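Bilirubin-inducible fluorescent protein UnaG (Anguilla japonica, PDB 4I3B) binds unconjugated bilirubin with high affinity inside its beta-barrel and, once loaded with it, fluoresces green under normoxia and hypoxia alike. Local coordinates at residues G7-A12 with L41-K46; K84-V89 with Q101-K106. One frame throughout, in Å; residues are numbered along the deposited sequence.

How the interactions relate
Starting from the N terminus, strand 7-15 is followed by helices 17-23 and 28-36, and interaction 1 then closes that helical loop by setting 41-46 antiparallel beside 7-12. The chain goes on through strands 50-56, 64-70 and 75-77 before interaction 2 opens, so the two contacts follow in series, neither nesting nor crossing. Interaction 2 closes a far shorter loop, the hairpin of strands 86-93 and 96-103. Both belong to one continuous antiparallel sheet, rolled into the fatty-acid-binding-protein barrel, but on opposite sides of the chain's centre: their centres are about 24 Å apart, with bilirubin held in the interior.

Interaction 1 (G7-A12 with L41-K46); sequences GTWKIA and LYISQK. With BLR (3-[5-[(Z)-(4-ethenyl-3-methyl-5-oxidanylidene-pyrrol-2-ylidene)methyl]-2-[[5-[(Z)-(3-ethenyl-4-methyl-5-oxidanylidene-pyrrol-2-ylidene)methyl]-3-(3-hydroxy-3-oxopropyl)-4-methyl-1H-pyrrol-2-yl]methyl]-4-methyl-1H-pyrrol-3-yl]propanoic acid), chain G.
Part of the wall of the bilirubin pocket is formed by Gly7 to Trp9 pairing with Leu41 to Ile43. Four backbone hydrogen bonds join the strands, from Gly7 N to Ile43 O (2.8 Å), Ile43 N to Gly7 O, Trp9 N to Leu41 O and Leu41 N to Trp9 O. Gly7 has backbone angles (phi 109°, psi -163°) that call for glycine, since a CB would press on the carbonyl oxygen of the residue before. Trp9, Leu41 and Ile43 share the inner face. With CG1 of Ile43 anti to the carbonyl carbon (chi1 -59°), the side chain rises into the pocket, where Ile43 CD1 meets Trp9 CD1 obliquely at 3.8 Å and also touches the vinyl carbon CBB of bilirubin at 3.7 Å. Leu41 CD1 comes within 3.3 Å of the ligand's lactam oxygen OB. This is the calycin scheme, a barrel whose inward residues line the cargo site. Trp9 NE1 is tied to Phe5 O, while its ring receives a cation-pi contact from Arg136. On the other face Thr8 and Tyr42 run alongside each other, and in the conformer given here Thr8 OG1 sits 3.5 Å from Tyr42 CD1. An alanine in place of Tyr42 would probably leave Thr8 without this aromatic neighbour and Glu56 without the hydroxyl it pairs with, as Tyr42 OH is hydrogen-bonded to Glu56 OE1.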
loop_
_atom_site.group_PDB
_atom_site.type_symbol
_atom_site.label_atom_id
_atom_site.label_comp_id
_atom_site.label_asym_id
_atom_site.label_seq_id
_atom_site.Cartn_x
_atom_site.Cartn_y
_atom_site.Cartn_z
ATOM N N GLY A 7 2.225 -0.932 -14.144
ATOM C CA GLY A 7 3.049 0.172 -14.601
ATOM C C GLY A 7 3.427 1.114 -13.472
ATOM O O GLY A 7 3.353 0.773 -12.272
ATOM N N THR A 8 3.862 2.307 -13.836
ATOM C CA THR A 8 4.382 3.244 -12.879
ATOM C C THR A 8 3.308 4.215 -12.389
ATOM O O THR A 8 2.441 4.633 -13.187
ATOM C CB THR A 8 5.532 4.030 -13.492
ATOM O OG1 THR A 8 6.536 3.106 -13.896
ATOM C CG2 THR A 8 6.124 5.013 -12.486
ATOM N N TRP A 9 3.400 4.568 -11.090
ATOM C CA TRP A 9 2.496 5.479 -10.427
ATOM C C TRP A 9 3.270 6.415 -9.497
ATOM O O TRP A 9 4.246 6.010 -8.861
ATOM C CB TRP A 9 1.520 4.702 -9.558
ATOM C CG TRP A 9 0.575 3.826 -10.271
ATOM C CD1 TRP A 9 0.716 2.472 -10.500
ATOM C CD2 TRP A 9 -0.659 4.213 -10.854
ATOM N NE1 TRP A 9 -0.392 2.000 -11.173
ATOM C CE2 TRP A 9 -1.245 3.050 -11.408
ATOM C CE3 TRP A 9 -1.341 5.432 -10.965
ATOM C CZ2 TRP A 9 -2.492 3.072 -12.026
ATOM C CZ3 TRP A 9 -2.580 5.447 -11.603
ATOM C CH2 TRP A 9 -3.144 4.274 -12.107
ATOM N N LYS A 10 2.843 7.675 -9.401
ATOM C CA LYS A 10 3.489 8.670 -8.551
ATOM C C LYS A 10 2.441 9.322 -7.665
ATOM O O LYS A 10 1.326 9.590 -8.114
ATOM C CB LYS A 10 4.148 9.780 -9.411
ATOM C CG LYS A 10 5.278 9.305 -10.335
ATOM C CD LYS A 10 5.845 10.462 -11.148
ATOM C CE LYS A 10 6.231 11.621 -10.260
ATOM N NZ LYS A 10 7.122 12.584 -10.964
ATOM N N ILE A 11 2.776 9.630 -6.426
ATOM C CA ILE A 11 1.741 10.135 -5.527
ATOM C C ILE A 11 1.232 11.479 -6.004
ATOM O O ILE A 11 1.977 12.293 -6.542
ATOM C CB ILE A 11 2.171 10.190 -4.040
ATOM C CG1 ILE A 11 0.949 10.155 -3.112
ATOM C CG2 ILE A 11 2.994 11.402 -3.753
ATOM C CD1 ILE A 11 1.298 9.906 -1.639
ATOM N N ALA A 12 -0.069 11.670 -5.796
ATOM C CA ALA A 12 -0.766 12.901 -6.100
ATOM C C ALA A 12 -1.271 13.591 -4.821
ATOM O O ALA A 12 -1.179 14.805 -4.712
ATOM C CB ALA A 12 -1.946 12.610 -7.041
ATOM N N LEU A 41 5.543 3.992 -7.293
ATOM C CA LEU A 41 5.289 2.558 -7.377
ATOM C C LEU A 41 5.573 2.061 -8.773
ATOM O O LEU A 41 5.249 2.746 -9.751
ATOM C CB LEU A 41 3.826 2.263 -7.103
ATOM C CG LEU A 41 3.158 2.962 -5.936
ATOM C CD1 LEU A 41 1.681 2.655 -5.902
ATOM C CD2 LEU A 41 3.813 2.629 -4.624
ATOM N N TYR A 42 6.095 0.837 -8.865
ATOM C CA TYR A 42 6.301 0.155 -10.138
ATOM C C TYR A 42 5.628 -1.180 -9.970
ATOM O O TYR A 42 6.113 -2.037 -9.217
ATOM C CB TYR A 42 7.791 -0.042 -10.432
ATOM C CG TYR A 42 8.595 1.226 -10.356
ATOM C CD1 TYR A 42 8.800 2.005 -11.487
ATOM C CD2 TYR A 42 9.130 1.666 -9.147
ATOM C CE1 TYR A 42 9.548 3.177 -11.437
ATOM C CE2 TYR A 42 9.844 2.850 -9.074
ATOM C CZ TYR A 42 10.059 3.602 -10.215
ATOM O OH TYR A 42 10.781 4.768 -10.116
ATOM N N ILE A 43 4.505 -1.337 -10.654
ATOM C CA ILE A 43 3.678 -2.517 -10.517
ATOM C C ILE A 43 3.816 -3.412 -11.736
ATOM O O ILE A 43 3.717 -2.953 -12.867
ATOM C CB ILE A 43 2.225 -2.085 -10.337
ATOM C CG1 ILE A 43 2.138 -1.202 -9.106
ATOM C CG2 ILE A 43 1.302 -3.303 -10.200
ATOM C CD1 ILE A 43 0.717 -0.817 -8.685
ATOM N N SER A 44 4.039 -4.697 -11.526
ATOM C CA SER A 44 4.118 -5.623 -12.639
ATOM C C SER A 44 3.271 -6.858 -12.280
ATOM O O SER A 44 2.898 -7.055 -11.121
ATOM C CB SER A 44 5.595 -5.953 -12.943
ATOM O OG SER A 44 6.226 -6.485 -11.787
ATOM N N GLN A 45 2.868 -7.614 -13.285
ATOM C CA GLN A 45 2.007 -8.763 -13.024
ATOM C C GLN A 45 2.330 -9.899 -13.947
ATOM O O GLN A 45 2.966 -9.724 -14.999
ATOM C CB GLN A 45 0.524 -8.379 -13.160
ATOM C CG GLN A 45 0.016 -8.240 -14.592
ATOM C CD GLN A 45 -0.546 -9.540 -15.145
ATOM O OE1 GLN A 45 -1.003 -10.405 -14.393
ATOM N NE2 GLN A 45 -0.515 -9.686 -16.465
ATOM N N LYS A 46 1.866 -11.068 -13.525
ATOM C CA LYS A 46 2.040 -12.295 -14.254
ATOM C C LYS A 46 0.735 -13.086 -14.157
ATOM O O LYS A 46 0.235 -13.318 -13.058
ATOM C CB LYS A 46 3.225 -13.039 -13.616
ATOM C CG LYS A 46 4.569 -12.492 -14.083
ATOM C CD LYS A 46 5.754 -13.159 -13.413
ATOM C CE LYS A 46 7.065 -12.478 -13.801
ATOM N NZ LYS A 46 8.076 -12.515 -12.687
HETATM C CHA BLR G . 3.487 2.507 -0.071
HETATM N NA BLR G . 2.470 0.511 -1.243
HETATM C C1A BLR G . 3.427 1.034 -0.432
HETATM C C2A BLR G . 4.207 0.004 0.069
HETATM C C3A BLR G . 3.682 -1.178 -0.453
HETATM C C4A BLR G . 2.610 -0.836 -1.269
HETATM C CMA BLR G . 4.188 -2.567 -0.207
HETATM C CAA BLR G . 5.388 0.152 0.977
HETATM C CBA BLR G . 5.082 -0.182 2.383
HETATM C CGA BLR G . 6.256 -0.074 3.288
HETATM O O1A BLR G . 7.224 0.695 3.018
HETATM O O2A BLR G . 6.244 -0.828 4.328
HETATM C CHB BLR G . 1.799 -1.807 -2.022
HETATM N NB BLR G . 0.690 -0.317 -3.630
HETATM C C1B BLR G . 0.954 -1.592 -3.081
HETATM C C2B BLR G . 0.188 -2.544 -3.780
HETATM C C3B BLR G . -0.497 -1.996 -4.717
HETATM C C4B BLR G . -0.313 -0.487 -4.758
HETATM C CMB BLR G . 0.224 -4.022 -3.443
HETATM O OB BLR G . -0.738 0.389 -5.427
HETATM C CAB BLR G . -1.406 -2.659 -5.685
HETATM C CBB BLR G . -2.116 -2.004 -6.653
HETATM N NC BLR G . 6.214 4.491 3.994
HETATM C C1C BLR G . 7.488 5.062 4.638
HETATM C C2C BLR G . 7.287 4.652 6.056
HETATM C C3C BLR G . 6.192 3.993 6.219
HETATM C C4C BLR G . 5.481 3.831 5.043
HETATM C CMC BLR G . 8.330 4.981 7.071
HETATM O OC BLR G . 8.342 5.693 4.080
HETATM C CAC BLR G . 5.708 3.398 7.478
HETATM C CBC BLR G . 5.858 3.999 8.683
HETATM C CHD BLR G . 4.302 3.193 4.837
HETATM N ND BLR G . 4.138 3.048 2.287
HETATM C C1D BLR G . 3.677 2.887 3.541
HETATM C C2D BLR G . 2.331 2.289 3.427
HETATM C C3D BLR G . 2.043 2.125 2.096
HETATM C C4D BLR G . 3.203 2.579 1.309
HETATM C CMD BLR G . 1.482 1.975 4.614
HETATM C CAD BLR G . 0.778 1.519 1.551
HETATM C CBD BLR G . -0.173 2.604 1.086
HETATM C CGD BLR G . 0.166 3.057 -0.288
HETATM O O1D BLR G . 0.439 4.255 -0.479
HETATM O O2D BLR G . 0.144 2.268 -1.262
#

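Interaction 2 (K84-V89 with Q101-K106); sequences KGVKSV and QKWDGK
Strands 86-89 and 101-103 run antiparallel, 158° between their directions, and Lys87 and Lys102 form a hydrogen-bonded pair through Lys87 N to Lys102 O (2.9 Å) and Lys102 N to Lys87 O (2.8 Å). The two lysines leave from one face of the sheet and extend off the pair, each keeping just its CB near the facing carbonyl oxygen; Lys87 NZ makes a salt bridge with Asp76. Ser88 and Gln101, the next pair, occupy the other face, with Ser88 OG 3.4 Å from Gln101 CG. A single carboxylate oxygen, Glu77 OE1, joins these two side chains, bonding to both Ser88 OG and Gln101 NE2. Arg83 bonds to Gln101 OE1, which Tyr110 OH also reaches, and makes a cation-pi contact with the ring of Trp103. These strands form a beta hairpin of the barrel, and a type I' turn from Trp103 to Lys106 leads on to strand 106-115. Within that turn Trp103 N bonds to Lys106 O and Lys106 N to Trp103 O. The turn also brings Lys106 back over the indole of Trp103, its CB lying 3.7 Å above one face, offset toward the rim. Val86 reaches both of its neighbours on the facing strand, Val86 CG1 to Gln101 CB at 3.9 Å and Val86 CG2 to Trp103 CB. A water accepts from Asp104 N at 2.9 Å and donates weakly to Gly85 O.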
loop_
_atom_site.group_PDB
_atom_site.type_symbol
_atom_site.label_atom_id
_atom_site.label_comp_id
_atom_site.label_asym_id
_atom_site.label_seq_id
_atom_site.Cartn_x
_atom_site.Cartn_y
_atom_site.Cartn_z
ATOM N N LYS A 84 6.063 -6.644 13.643
ATOM C CA LYS A 84 6.525 -8.023 13.588
ATOM C C LYS A 84 5.408 -9.008 13.379
ATOM O O LYS A 84 4.292 -8.833 13.864
ATOM C CB LYS A 84 7.238 -8.386 14.880
ATOM C CG LYS A 84 8.432 -7.558 15.112
ATOM C CD LYS A 84 9.158 -7.273 13.812
ATOM C CE LYS A 84 10.355 -6.426 14.098
ATOM N NZ LYS A 84 11.119 -6.987 15.235
ATOM N N GLY A 85 5.726 -10.068 12.662
ATOM C CA GLY A 85 4.783 -11.143 12.474
ATOM C C GLY A 85 3.652 -10.833 11.529
ATOM O O GLY A 85 2.570 -11.389 11.662
ATOM N N VAL A 86 3.889 -9.947 10.574
ATOM C CA VAL A 86 2.831 -9.563 9.652
ATOM C C VAL A 86 2.594 -10.638 8.604
ATOM O O VAL A 86 3.531 -11.048 7.890
ATOM C CB VAL A 86 3.161 -8.219 8.968
ATOM C CG1 VAL A 86 2.071 -7.860 7.990
ATOM C CG2 VAL A 86 3.320 -7.140 10.026
ATOM N N LYS A 87 1.330 -11.043 8.483
ATOM C CA LYS A 87 0.897 -11.981 7.468
ATOM C C LYS A 87 -0.067 -11.218 6.594
ATOM O O LYS A 87 -1.013 -10.618 7.095
ATOM C CB LYS A 87 0.178 -13.168 8.109
ATOM C CG LYS A 87 1.053 -13.961 9.066
ATOM C CD LYS A 87 2.138 -14.725 8.329
ATOM C CE LYS A 87 2.766 -15.789 9.205
ATOM N NZ LYS A 87 3.657 -16.668 8.416
ATOM N N SER A 88 0.174 -11.247 5.296
ATOM C CA SER A 88 -0.584 -10.437 4.337
ATOM C C SER A 88 -1.275 -11.314 3.291
ATOM O O SER A 88 -0.788 -12.396 2.960
ATOM C CB SER A 88 0.358 -9.478 3.637
ATOM O OG SER A 88 0.909 -8.633 4.629
ATOM N N VAL A 89 -2.383 -10.831 2.753
ATOM C CA VAL A 89 -3.046 -11.544 1.675
ATOM C C VAL A 89 -3.782 -10.528 0.819
ATOM O O VAL A 89 -4.300 -9.522 1.331
ATOM C CB VAL A 89 -3.999 -12.650 2.202
ATOM C CG1 VAL A 89 -5.209 -12.053 2.931
ATOM C CG2 VAL A 89 -4.401 -13.597 1.065
ATOM N N GLN A 101 -3.571 -7.107 6.166
ATOM C CA GLN A 101 -2.458 -7.502 7.018
ATOM C C GLN A 101 -2.964 -7.888 8.400
ATOM O O GLN A 101 -3.804 -7.169 8.970
ATOM C CB GLN A 101 -1.477 -6.338 7.162
ATOM C CG GLN A 101 -0.740 -5.977 5.882
ATOM C CD GLN A 101 0.036 -4.692 6.016
ATOM O OE1 GLN A 101 -0.337 -3.823 6.804
ATOM N NE2 GLN A 101 1.102 -4.554 5.249
ATOM N N LYS A 102 -2.426 -8.996 8.921
ATOM C CA LYS A 102 -2.754 -9.473 10.256
ATOM C C LYS A 102 -1.484 -9.635 11.064
ATOM O O LYS A 102 -0.497 -10.178 10.571
ATOM C CB LYS A 102 -3.426 -10.841 10.169
ATOM C CG LYS A 102 -4.733 -10.804 9.391
ATOM C CD LYS A 102 -5.316 -12.193 9.197
ATOM C CE LYS A 102 -6.345 -12.199 8.070
ATOM N NZ LYS A 102 -6.680 -13.584 7.575
ATOM N N TRP A 103 -1.491 -9.161 12.312
ATOM C CA TRP A 103 -0.306 -9.223 13.149
ATOM C C TRP A 103 -0.759 -8.993 14.564
ATOM O O TRP A 103 -1.652 -8.187 14.806
ATOM C CB TRP A 103 0.738 -8.157 12.737
ATOM C CG TRP A 103 0.451 -6.776 13.273
ATOM C CD1 TRP A 103 1.070 -6.159 14.314
ATOM C CD2 TRP A 103 -0.552 -5.861 12.811
ATOM N NE1 TRP A 103 0.514 -4.915 14.538
ATOM C CE2 TRP A 103 -0.497 -4.722 13.642
ATOM C CE3 TRP A 103 -1.504 -5.902 11.797
ATOM C CZ2 TRP A 103 -1.337 -3.636 13.467
ATOM C CZ3 TRP A 103 -2.347 -4.826 11.630
ATOM C CH2 TRP A 103 -2.238 -3.689 12.448
ATOM N N ASP A 104 -0.200 -9.749 15.502
ATOM C CA ASP A 104 -0.490 -9.538 16.920
ATOM C C ASP A 104 -1.997 -9.479 17.223
ATOM O O ASP A 104 -2.438 -8.707 18.068
ATOM C CB ASP A 104 0.178 -8.242 17.393
ATOM C CG ASP A 104 0.199 -8.099 18.912
ATOM O OD1 ASP A 104 0.277 -9.130 19.626
ATOM O OD2 ASP A 104 0.151 -6.940 19.383
ATOM N N GLY A 105 -2.787 -10.279 16.520
ATOM C CA GLY A 105 -4.227 -10.305 16.751
ATOM C C GLY A 105 -5.004 -9.113 16.179
ATOM O O GLY A 105 -6.221 -8.992 16.376
ATOM N N LYS A 106 -4.309 -8.218 15.484
ATOM C CA LYS A 106 -4.904 -7.052 14.867
ATOM C C LYS A 106 -5.003 -7.248 13.338
ATOM O O LYS A 106 -4.362 -8.130 12.781
ATOM C CB LYS A 106 -4.023 -5.833 15.151
ATOM C CG LYS A 106 -3.856 -5.555 16.632
ATOM C CD LYS A 106 -2.763 -4.532 16.844
ATOM C CE LYS A 106 -2.531 -4.254 18.313
ATOM N NZ LYS A 106 -1.347 -3.377 18.544
HETATM O O HOH W 1 1.641 -11.855 14.928
#